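PDB 2PFW: cupin 2, conserved barrel domain protein from Shewanella frigidimarina, which is of unknown function but adopts the small beta-barrel of the cupins, resembles the KdgF group and may bind a small molecule in its barrel. Local coordinates for residues E15-D18 and K24-M27; I39-G44 and G63-N68; K74-T77 and S81-V84. One frame throughout, in Å; residues are numbered along the deposited sequence.

Contact 1. Residues E15-D18 and K24-M27; sequences EIED and KRQM
With CG anti to the backbone N in both residues (chi1 -178° and -176°), the side chains of Glu17 and Arg25 run outward over the one face of the sheet on which their direct pairing places them. The carboxylate and the guanidinium nevertheless stay apart: Glu17 OE1 is 4.2 Å from Arg25 NH2, beyond a salt bridge, and approaches the guanidinium obliquely. Their attraction is therefore probably longer-range. Arg25 has a cation-pi partner in Phe111, while Glu17 OE1 accepts a hydrogen bond from a water at 2.7 Å that bonds only weakly to the backbone O of Arg25.

The backbone gives the firmer evidence. Glu17 and Arg25 form a hydrogen-bonded antiparallel pair, with Glu17 N to Arg25 O and Arg25 N to Glu17 O both 2.9 Å; the first is nearly straight, at 171° about the hydrogen. Glu17 O also receives a CA-H contact from Lys24, whose pairing with Asp18 is of the non-hydrogen-bonded kind. Toward Glu15 the ladder gives way to a second water, which donates to Glu15 O and accepts from the N of selenomethionine Met27, spanning a gap that direct bonds do not close.

Ile16 packs against two side chains of the other strand. Its CG2 branch makes an apolar contact 3.8 Å from Lys24 CB, with the lysine methylenes crossing at a slant, whereas CG1 lies 3.8 Å from Gln26 NE2. That amide nitrogen is satisfied by two backbone oxygens, Thr14 O and Gly11 O, so Gln26 ties the preceding loop to the strand. Ile16 and Gln26 also both rest on Trp40 of the adjoining strand. The whole is a beta hairpin, in which the short strand 17-18 pairs with strand 23-31 to form one margin of the larger sheet of the cupin barrel.

Contact 2. Residues I39-G44 and G63-N68; sequences IWFDKG and GEFHVN
Phe41 and Phe65 meet across backbones that stand well apart: the nearest CA atoms of the two segments, those of Phe41 and Gly63, are 8.7 Å from each other, and strands 34-41 and 65-69 belong to different sheets. The gap is bridged by the two rings. Phe41 places CG beside its backbone N and anti to the carbonyl carbon (chi1 -72°), a setting that presents a face of its ring to Phe65.

The pair is T-shaped, with planes at 86° and centroids 4.8 Å apart. Phe65 supplies the edge: its CE2 stands 3.5 Å above the plane of the Phe41 ring and over its centre, so all six carbons of that ring lie at nearly equal range, Phe41 CD1 being 3.7 Å away. The carbonyl oxygen of Ile39 sits at the edge of the Phe41 ring, in its plane. Leu100 and Cys94 each touch both phenylalanines. With an alanine in place of Phe41 the ring face under Phe65 CE2 is gone, which is likely to open a gap between the sheets and let the Phe65 ring turn more easily.

Both rings are buried, and their contact depends on dispersion and the weak electrostatics of a C-H edge against a pi face, so this join rests on no polar bond between the two segments.

Contact 3. Residues K74-T77 and S81-V84; sequences KVLT and SFFV
Leu76 and Phe82 pack inside the cupin barrel, where strand 72-76, at the margin of one sheet, comes round to strand 81-84, at the margin of the other. The backbones do not pair with each other: the nearest CA atoms, of Leu76 and Ser81, are 7.5 Å apart, and only 99 Å² is buried between the segments, so the leucine side chain has to reach across.

The tight part is small. Leu76 CD1 comes 3.6 Å from Phe82 CD1, meeting the ring at its edge and near its plane, and the same methyl, Leu76 CD1, lies 3.9 Å from the backbone O of Ser81. Phe82 keeps CG between its backbone N and carbonyl carbon, the crowded position (chi1 53°), and this stands the ring up from the strand with an edge toward the leucine. Val67 of strand 65-69 also packs on the ring, its CG2 against Phe82 CE1. A bound ethanediol, probably from the crystallisation liquor, lies about 3 Å from the Phe82 side chain and may mark a pocket.

Between the two segments the rest is loose. The second leucine methyl, Leu76 CD2, is 5.1 Å from Ser81 O, and Val75, whose side chain turns to the far side of its strand, is exposed. The second subunit covers what strand 81-84 does not: its Phe10 packs on Leu76, its Leu28 O is hydrogen-bonded to Ser81 OG, and one of its strands pairs antiparallel with Ser81 and Phe82. Within strand 81-84 itself, the Phe82 ring is met across from Leu76 by another methyl, Val84 CG2, which lies in its plane 3.8 Å from Phe82 CD2.

Contact 1 is a surface contact, held by backbone hydrogen bonds and a bridging water, with opposite charges only near each other, whereas contacts 2 and 3 are buried joins between the two sheets, made mainly by side chains, without hydrogen bonds between their segments. Contacts 1 and 2 lie on neighbouring strands, 23-31 and 34-41, and touch: Arg25 CG packs on Ile39 CD1 at 3.5 Å. Contacts 2 and 3 likewise meet on adjoining strands, 65-69 and 72-76, where Glu64 OE2 bonds to Thr77 OG1. Contacts 1 and 3 stay about 13 Å apart at their nearest atoms. The second subunit reaches Val67 of contact 2, adjoins contact 3 more closely through a shared ladder, and touches neither segment of contact 1.

Contact 1. Residues E15-D18 and K24-M27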
ATOM      1  N   GLU A  15       2.532   6.228 -16.216  1.00 29.95           N
ATOM      2  CA  GLU A  15       1.651   7.361 -16.483  1.00 33.83           C
ATOM      3  C   GLU A  15       0.812   7.690 -15.247  1.00 34.29           C
ATOM      4  O   GLU A  15       0.314   6.808 -14.549  1.00 34.52           O
ATOM      5  CB  GLU A  15       0.742   7.121 -17.685  1.00 37.45           C
ATOM      6  CG  GLU A  15      -0.311   8.192 -17.925  1.00 38.40           C
ATOM      7  CD  GLU A  15       0.189   9.401 -18.691  1.00 43.70           C
ATOM      8  OE1 GLU A  15       1.300   9.879 -18.370  1.00 48.09           O
ATOM      9  OE2 GLU A  15      -0.516   9.876 -19.606  1.00 53.59           O
ATOM     10  N   ILE A  16       0.663   8.984 -14.980  1.00 35.84           N
ATOM     11  CA  ILE A  16      -0.325   9.468 -14.015  1.00 31.99           C
ATOM     12  C   ILE A  16      -1.586   9.872 -14.777  1.00 34.42           C
ATOM     13  O   ILE A  16      -1.543  10.737 -15.651  1.00 36.46           O
ATOM     14  CB  ILE A  16       0.239  10.618 -13.174  1.00 34.14           C
ATOM     15  CG1 ILE A  16       1.484  10.216 -12.369  1.00 33.05           C
ATOM     16  CG2 ILE A  16      -0.829  11.206 -12.265  1.00 31.88           C
ATOM     17  CD1 ILE A  16       2.444  11.348 -12.081  1.00 33.89           C
ATOM     18  N   GLU A  17      -2.690   9.211 -14.457  1.00 33.84           N
ATOM     19  CA  GLU A  17      -3.912   9.255 -15.252  1.00 32.74           C
ATOM     20  C   GLU A  17      -4.945  10.171 -14.603  1.00 32.06           C
ATOM     21  O   GLU A  17      -5.332   9.988 -13.449  1.00 28.92           O
ATOM     22  CB  GLU A  17      -4.470   7.844 -15.433  1.00 34.97           C
ATOM     23  CG  GLU A  17      -5.723   7.789 -16.289  1.00 37.03           C
ATOM     24  CD  GLU A  17      -6.129   6.374 -16.657  1.00 40.89           C
ATOM     25  OE1 GLU A  17      -5.651   5.414 -16.013  1.00 45.00           O
ATOM     26  OE2 GLU A  17      -6.936   6.222 -17.603  1.00 46.10           O
ATOM     27  N   ASP A  18      -5.381  11.183 -15.345  1.00 34.35           N
ATOM     28  CA  ASP A  18      -6.454  12.067 -14.911  1.00 34.56           C
ATOM     29  C   ASP A  18      -7.793  11.340 -14.993  1.00 32.56           C
ATOM     30  O   ASP A  18      -8.284  11.055 -16.083  1.00 36.06           O
ATOM     31  CB  ASP A  18      -6.488  13.337 -15.762  1.00 34.66           C
ATOM     32  CG  ASP A  18      -7.754  14.146 -15.550  1.00 37.29           C
ATOM     33  OD1 ASP A  18      -8.335  14.037 -14.447  1.00 40.84           O
ATOM     34  OD2 ASP A  18      -8.161  14.875 -16.477  1.00 48.05           O
ATOM     35  N   LYS A  24      -6.156  12.115  -9.501  1.00 27.74           N
ATOM     36  CA  LYS A  24      -5.169  11.556 -10.421  1.00 27.63           C
ATOM     37  C   LYS A  24      -4.694  10.202  -9.902  1.00 21.42           C
ATOM     38  O   LYS A  24      -4.486  10.055  -8.699  1.00 24.12           O
ATOM     39  CB  LYS A  24      -3.981  12.491 -10.598  1.00 29.05           C
ATOM     40  CG  LYS A  24      -4.239  13.722 -11.451  1.00 30.56           C
ATOM     41  CD  LYS A  24      -2.975  14.536 -11.647  1.00 36.34           C
ATOM     42  CE  LYS A  24      -3.052  15.931 -11.045  1.00 38.40           C
ATOM     43  NZ  LYS A  24      -2.403  15.996  -9.701  1.00 38.53           N
ATOM     44  N   ARG A  25      -4.538   9.216 -10.779  1.00 26.40           N
ATOM     45  CA  ARG A  25      -4.275   7.853 -10.316  1.00 25.82           C
ATOM     46  C   ARG A  25      -3.038   7.263 -10.995  1.00 20.43           C
ATOM     47  O   ARG A  25      -2.873   7.420 -12.205  1.00 21.88           O
ATOM     48  CB  ARG A  25      -5.481   6.947 -10.576  1.00 26.56           C
ATOM     49  CG  ARG A  25      -5.335   5.531 -10.047  1.00 26.40           C
ATOM     50  CD  ARG A  25      -6.659   4.776 -10.058  1.00 28.04           C
ATOM     51  NE  ARG A  25      -7.119   4.556 -11.419  1.00 32.10           N
ATOM     52  CZ  ARG A  25      -8.353   4.544 -11.885  1.00 30.84           C
ATOM     53  NH1 ARG A  25      -9.399   4.748 -11.099  1.00 34.60           N
ATOM     54  NH2 ARG A  25      -8.561   4.324 -13.181  1.00 34.17           N
ATOM     55  N   GLN A  26      -2.196   6.596 -10.212  1.00 22.35           N
ATOM     56  CA  GLN A  26      -1.048   5.883 -10.760  1.00 21.97           C
ATOM     57  C   GLN A  26      -0.995   4.437 -10.272  1.00 15.27           C
ATOM     58  O   GLN A  26      -1.046   4.171  -9.073  1.00 18.88           O
ATOM     59  CB  GLN A  26       0.265   6.571 -10.390  1.00 24.97           C
ATOM     60  CG  GLN A  26       1.480   6.022 -11.132  1.00 23.31           C
ATOM     61  CD  GLN A  26       2.762   6.617 -10.583  1.00 19.34           C
ATOM     62  OE1 GLN A  26       2.984   6.547  -9.377  1.00 20.76           O
ATOM     63  NE2 GLN A  26       3.576   7.192 -11.456  1.00 28.37           N
HETATM   64  N   MSE A  27      -0.884   3.507 -11.212  1.00 23.87           N
HETATM   65  CA  MSE A  27      -0.689   2.097 -10.876  1.00 23.08           C
HETATM   66  C   MSE A  27       0.654   1.843 -10.215  1.00 20.18           C
HETATM   67  O   MSE A  27       1.617   2.235 -10.795  1.00 20.83           O
HETATM   68  CB  MSE A  27      -0.827   1.235 -12.146  1.00 23.48           C
HETATM   69  CG  MSE A  27      -0.837  -0.271 -11.837  1.00 23.70           C
HETATM   70 SE   MSE A  27      -2.346  -0.811 -10.692  1.00 32.37          SE
HETATM   71  CE  MSE A  27      -3.641  -0.028 -11.797  1.00 16.58           C
TER
HETATM   72  O   HOH W   1      -1.051   4.294 -14.273  1.00 24.17           O
HETATM   73  O   HOH W   2      -3.834   4.732 -14.200  1.00 35.00           O

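Contact 2. Residues I39-G44 and G63-N68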
ATOM      1  N   ILE A  39      -3.081   7.772  -5.600  1.00 20.54           N
ATOM      2  CA  ILE A  39      -4.101   8.765  -5.900  1.00 20.48           C
ATOM      3  C   ILE A  39      -3.715  10.145  -5.366  1.00 18.80           C
ATOM      4  O   ILE A  39      -3.533  10.301  -4.159  1.00 20.06           O
ATOM      5  CB  ILE A  39      -5.463   8.395  -5.279  1.00 23.86           C
ATOM      6  CG1 ILE A  39      -5.870   6.928  -5.451  1.00 21.69           C
ATOM      7  CG2 ILE A  39      -6.539   9.334  -5.809  1.00 22.20           C
ATOM      8  CD1 ILE A  39      -6.266   6.569  -6.861  1.00 22.34           C
ATOM      9  N   TRP A  40      -3.599  11.122  -6.253  1.00 21.19           N
ATOM     10  CA  TRP A  40      -3.361  12.501  -5.850  1.00 26.00           C
ATOM     11  C   TRP A  40      -4.690  13.249  -5.733  1.00 24.26           C
ATOM     12  O   TRP A  40      -5.436  13.307  -6.710  1.00 25.11           O
ATOM     13  CB  TRP A  40      -2.483  13.250  -6.844  1.00 26.57           C
ATOM     14  CG  TRP A  40      -1.059  12.810  -6.917  1.00 27.82           C
ATOM     15  CD1 TRP A  40       0.029  13.411  -6.357  1.00 28.02           C
ATOM     16  CD2 TRP A  40      -0.567  11.650  -7.605  1.00 30.10           C
ATOM     17  NE1 TRP A  40       1.168  12.695  -6.656  1.00 31.31           N
ATOM     18  CE2 TRP A  40       0.829  11.611  -7.420  1.00 29.83           C
ATOM     19  CE3 TRP A  40      -1.183  10.646  -8.360  1.00 27.36           C
ATOM     20  CZ2 TRP A  40       1.621  10.604  -7.960  1.00 28.92           C
ATOM     21  CZ3 TRP A  40      -0.395   9.652  -8.894  1.00 28.86           C
ATOM     22  CH2 TRP A  40       0.991   9.635  -8.694  1.00 28.69           C
ATOM     23  N   PHE A  41      -4.963  13.807  -4.560  1.00 24.94           N
ATOM     24  CA  PHE A  41      -6.153  14.633  -4.380  1.00 25.12           C
ATOM     25  C   PHE A  41      -5.841  16.116  -4.565  1.00 25.56           C
ATOM     26  O   PHE A  41      -5.011  16.666  -3.839  1.00 26.54           O
ATOM     27  CB  PHE A  41      -6.747  14.404  -2.992  1.00 25.01           C
ATOM     28  CG  PHE A  41      -7.434  13.065  -2.795  1.00 27.25           C
ATOM     29  CD1 PHE A  41      -6.729  11.882  -2.941  1.00 26.03           C
ATOM     30  CD2 PHE A  41      -8.778  13.003  -2.459  1.00 26.84           C
ATOM     31  CE1 PHE A  41      -7.355  10.663  -2.758  1.00 29.72           C
ATOM     32  CE2 PHE A  41      -9.410  11.787  -2.276  1.00 27.09           C
ATOM     33  CZ  PHE A  41      -8.697  10.613  -2.422  1.00 28.64           C
ATOM     34  N   ASP A  42      -6.489  16.787  -5.507  1.00 28.29           N
ATOM     35  CA  ASP A  42      -6.594  18.247  -5.476  1.00 26.84           C
ATOM     36  C   ASP A  42      -7.265  18.688  -4.181  1.00 29.27           C
ATOM     37  O   ASP A  42      -7.946  17.896  -3.524  1.00 23.45           O
ATOM     38  CB  ASP A  42      -7.373  18.778  -6.671  1.00 26.92           C
ATOM     39  CG  ASP A  42      -6.806  18.326  -8.000  1.00 31.35           C
ATOM     40  OD1 ASP A  42      -5.669  17.807  -8.001  1.00 37.15           O
ATOM     41  OD2 ASP A  42      -7.496  18.484  -9.027  1.00 37.91           O
ATOM     42  N   LYS A  43      -7.082  19.950  -3.791  1.00 29.30           N
ATOM     43  CA  LYS A  43      -7.746  20.435  -2.581  1.00 30.11           C
ATOM     44  C   LYS A  43      -9.257  20.228  -2.703  1.00 28.07           C
ATOM     45  O   LYS A  43      -9.859  20.567  -3.719  1.00 26.90           O
ATOM     46  CB  LYS A  43      -7.422  21.904  -2.315  1.00 32.80           C
ATOM     47  CG  LYS A  43      -5.932  22.208  -2.244  1.00 31.52           C
ATOM     48  CD  LYS A  43      -5.676  23.707  -2.261  1.00 34.67           C
ATOM     49  CE  LYS A  43      -4.552  24.093  -1.308  1.00 37.29           C
ATOM     50  NZ  LYS A  43      -3.703  25.186  -1.869  1.00 40.55           N
ATOM     51  N   GLY A  44      -9.850  19.657  -1.666  1.00 28.68           N
ATOM     52  CA  GLY A  44     -11.267  19.387  -1.574  1.00 29.66           C
ATOM     53  C   GLY A  44     -11.749  18.304  -2.513  1.00 31.54           C
ATOM     54  O   GLY A  44     -12.955  18.129  -2.705  1.00 27.39           O
ATOM     55  N   GLY A  63      -1.197  14.809   3.446  1.00 27.22           N
ATOM     56  CA  GLY A  63      -2.387  15.642   3.388  1.00 24.89           C
ATOM     57  C   GLY A  63      -3.337  15.295   4.518  1.00 23.15           C
ATOM     58  O   GLY A  63      -3.100  14.345   5.262  1.00 24.60           O
ATOM     59  N   GLU A  64      -4.418  16.053   4.669  1.00 26.14           N
ATOM     60  CA  GLU A  64      -5.381  15.784   5.733  1.00 25.66           C
ATOM     61  C   GLU A  64      -6.630  15.151   5.114  1.00 23.95           C
ATOM     62  O   GLU A  64      -7.229  15.720   4.204  1.00 22.67           O
ATOM     63  CB  GLU A  64      -5.732  17.040   6.515  1.00 29.33           C
ATOM     64  CG  GLU A  64      -4.595  17.727   7.246  1.00 25.99           C
ATOM     65  CD  GLU A  64      -3.934  16.882   8.311  1.00 30.26           C
ATOM     66  OE1 GLU A  64      -4.625  16.427   9.246  1.00 36.71           O
ATOM     67  OE2 GLU A  64      -2.705  16.672   8.203  1.00 35.42           O
ATOM     68  N   PHE A  65      -6.984  13.966   5.599  1.00 22.70           N
ATOM     69  CA  PHE A  65      -8.093  13.217   5.012  1.00 24.65           C
ATOM     70  C   PHE A  65      -9.218  13.068   6.037  1.00 19.52           C
ATOM     71  O   PHE A  65      -8.997  12.520   7.115  1.00 18.34           O
ATOM     72  CB  PHE A  65      -7.638  11.846   4.508  1.00 21.51           C
ATOM     73  CG  PHE A  65      -6.953  11.953   3.153  1.00 22.20           C
ATOM     74  CD1 PHE A  65      -5.604  12.259   3.073  1.00 20.62           C
ATOM     75  CD2 PHE A  65      -7.665  11.752   1.985  1.00 19.74           C
ATOM     76  CE1 PHE A  65      -4.992  12.364   1.840  1.00 17.61           C
ATOM     77  CE2 PHE A  65      -7.058  11.852   0.749  1.00 24.13           C
ATOM     78  CZ  PHE A  65      -5.711  12.158   0.679  1.00 24.14           C
ATOM     79  N   HIS A  66     -10.390  13.575   5.677  1.00 22.53           N
ATOM     80  CA  HIS A  66     -11.625  13.312   6.401  1.00 24.96           C
ATOM     81  C   HIS A  66     -12.203  11.993   5.881  1.00 18.20           C
ATOM     82  O   HIS A  66     -12.724  11.969   4.766  1.00 14.71           O
ATOM     83  CB  HIS A  66     -12.646  14.432   6.227  1.00 26.07           C
ATOM     84  CG  HIS A  66     -12.304  15.713   6.919  1.00 28.77           C
ATOM     85  ND1 HIS A  66     -11.202  16.461   6.574  1.00 30.23           N
ATOM     86  CD2 HIS A  66     -12.908  16.394   7.924  1.00 33.74           C
ATOM     87  CE1 HIS A  66     -11.136  17.540   7.335  1.00 29.81           C
ATOM     88  NE2 HIS A  66     -12.164  17.520   8.166  1.00 32.72           N
ATOM     89  N   VAL A  67     -12.099  10.922   6.656  1.00 23.04           N
ATOM     90  CA  VAL A  67     -12.528   9.630   6.116  1.00 23.04           C
ATOM     91  C   VAL A  67     -13.738   9.086   6.873  1.00 15.82           C
ATOM     92  O   VAL A  67     -13.764   9.039   8.103  1.00 18.73           O
ATOM     93  CB  VAL A  67     -11.394   8.591   6.133  1.00 22.72           C
ATOM     94  CG1 VAL A  67     -11.906   7.258   5.604  1.00 21.24           C
ATOM     95  CG2 VAL A  67     -10.219   9.083   5.301  1.00 18.60           C
ATOM     96  N   ASN A  68     -14.752   8.673   6.110  1.00 18.56           N
ATOM     97  CA  ASN A  68     -15.898   7.980   6.691  1.00 21.10           C
ATOM     98  C   ASN A  68     -15.830   6.485   6.375  1.00 14.74           C
ATOM     99  O   ASN A  68     -15.833   6.140   5.192  1.00 20.11           O
ATOM    100  CB  ASN A  68     -17.217   8.562   6.176  1.00 19.83           C
ATOM    101  CG  ASN A  68     -18.396   8.058   6.996  1.00 23.44           C
ATOM    102  OD1 ASN A  68     -18.356   6.968   7.570  1.00 26.40           O
ATOM    103  ND2 ASN A  68     -19.456   8.861   7.063  1.00 30.94           N
TER

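Contact 3. Residues K74-T77 and S81-V84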
ATOM      1  N   LYS A  74     -13.151  10.052  10.973  1.00 21.99           N
ATOM      2  CA  LYS A  74     -11.910  10.506  11.608  1.00 21.95           C
ATOM      3  C   LYS A  74     -11.155  11.406  10.633  1.00 16.71           C
ATOM      4  O   LYS A  74     -11.276  11.255   9.418  1.00 19.89           O
ATOM      5  CB  LYS A  74     -11.046   9.344  12.083  1.00 23.21           C
ATOM      6  CG  LYS A  74     -11.726   8.165  12.732  1.00 20.00           C
ATOM      7  CD  LYS A  74     -11.385   7.915  14.178  1.00 22.94           C
ATOM      8  CE  LYS A  74     -12.483   7.188  14.930  1.00 21.73           C
ATOM      9  NZ  LYS A  74     -12.415   7.389  16.401  1.00 24.86           N
ATOM     10  N   VAL A  75     -10.384  12.352  11.165  1.00 17.90           N
ATOM     11  CA  VAL A  75      -9.452  13.106  10.331  1.00 15.99           C
ATOM     12  C   VAL A  75      -8.105  12.380  10.325  1.00 11.07           C
ATOM     13  O   VAL A  75      -7.582  12.106  11.403  1.00 13.07           O
ATOM     14  CB  VAL A  75      -9.268  14.544  10.834  1.00 19.26           C
ATOM     15  CG1 VAL A  75      -8.318  15.300   9.921  1.00 19.75           C
ATOM     16  CG2 VAL A  75     -10.621  15.233  10.929  1.00 20.76           C
ATOM     17  N   LEU A  76      -7.592  12.088   9.143  1.00 17.60           N
ATOM     18  CA  LEU A  76      -6.357  11.322   9.015  1.00 19.95           C
ATOM     19  C   LEU A  76      -5.265  12.181   8.375  1.00 18.72           C
ATOM     20  O   LEU A  76      -5.534  12.958   7.460  1.00 17.63           O
ATOM     21  CB  LEU A  76      -6.553  10.059   8.179  1.00 17.93           C
ATOM     22  CG  LEU A  76      -7.560   9.017   8.666  1.00 19.35           C
ATOM     23  CD1 LEU A  76      -7.333   7.691   7.950  1.00 26.88           C
ATOM     24  CD2 LEU A  76      -7.494   8.832  10.169  1.00 19.58           C
ATOM     25  N   THR A  77      -4.039  12.007   8.856  1.00 19.86           N
ATOM     26  CA  THR A  77      -2.881  12.683   8.270  1.00 23.46           C
ATOM     27  C   THR A  77      -1.812  11.670   7.874  1.00 25.19           C
ATOM     28  O   THR A  77      -1.995  10.458   8.031  1.00 17.45           O
ATOM     29  CB  THR A  77      -2.338  13.737   9.258  1.00 19.73           C
ATOM     30  OG1 THR A  77      -1.330  14.529   8.623  1.00 20.27           O
ATOM     31  CG2 THR A  77      -1.703  13.071  10.462  1.00 18.42           C
ATOM     32  N   SER A  81      -3.755   5.127   8.495  1.00 19.00           N
ATOM     33  CA  SER A  81      -4.394   4.277   7.486  1.00 19.98           C
ATOM     34  C   SER A  81      -5.834   3.930   7.853  1.00 15.45           C
ATOM     35  O   SER A  81      -6.257   4.060   9.002  1.00 16.05           O
ATOM     36  CB  SER A  81      -3.568   2.994   7.303  1.00 13.78           C
ATOM     37  OG  SER A  81      -3.388   2.366   8.556  1.00 12.88           O
ATOM     38  N   PHE A  82      -6.603   3.464   6.867  1.00 15.42           N
ATOM     39  CA  PHE A  82      -7.909   2.878   7.177  1.00 22.06           C
ATOM     40  C   PHE A  82      -8.126   1.586   6.380  1.00 18.24           C
ATOM     41  O   PHE A  82      -7.472   1.360   5.367  1.00 18.51           O
ATOM     42  CB  PHE A  82      -9.054   3.838   6.897  1.00 13.50           C
ATOM     43  CG  PHE A  82      -9.115   4.456   5.523  1.00 16.17           C
ATOM     44  CD1 PHE A  82      -8.352   5.578   5.222  1.00 19.03           C
ATOM     45  CD2 PHE A  82      -9.933   3.938   4.536  1.00 18.14           C
ATOM     46  CE1 PHE A  82      -8.415   6.151   3.970  1.00 16.00           C
ATOM     47  CE2 PHE A  82      -9.995   4.506   3.281  1.00 17.56           C
ATOM     48  CZ  PHE A  82      -9.233   5.620   2.989  1.00 21.45           C
ATOM     49  N   PHE A  83      -9.060   0.797   6.877  1.00 17.59           N
ATOM     50  CA  PHE A  83      -9.474  -0.481   6.322  1.00 19.96           C
ATOM     51  C   PHE A  83     -10.983  -0.498   6.101  1.00 18.81           C
ATOM     52  O   PHE A  83     -11.733  -0.211   7.031  1.00 23.84           O
ATOM     53  CB  PHE A  83      -9.043  -1.594   7.271  1.00 20.83           C
ATOM     54  CG  PHE A  83      -9.747  -2.926   7.077  1.00 21.05           C
ATOM     55  CD1 PHE A  83      -9.761  -3.551   5.844  1.00 21.96           C
ATOM     56  CD2 PHE A  83     -10.378  -3.526   8.153  1.00 23.69           C
ATOM     57  CE1 PHE A  83     -10.403  -4.767   5.686  1.00 24.14           C
ATOM     58  CE2 PHE A  83     -11.029  -4.737   8.002  1.00 25.93           C
ATOM     59  CZ  PHE A  83     -11.039  -5.352   6.766  1.00 23.01           C
ATOM     60  N   VAL A  84     -11.386  -0.827   4.886  1.00 20.43           N
ATOM     61  CA  VAL A  84     -12.775  -0.975   4.489  1.00 19.45           C
ATOM     62  C   VAL A  84     -13.132  -2.421   4.177  1.00 21.33           C
ATOM     63  O   VAL A  84     -12.718  -2.968   3.152  1.00 20.08           O
ATOM     64  CB  VAL A  84     -13.060  -0.104   3.250  1.00 21.19           C
ATOM     65  CG1 VAL A  84     -14.541  -0.055   2.940  1.00 25.72           C
ATOM     66  CG2 VAL A  84     -12.501   1.295   3.488  1.00 21.94           C
TER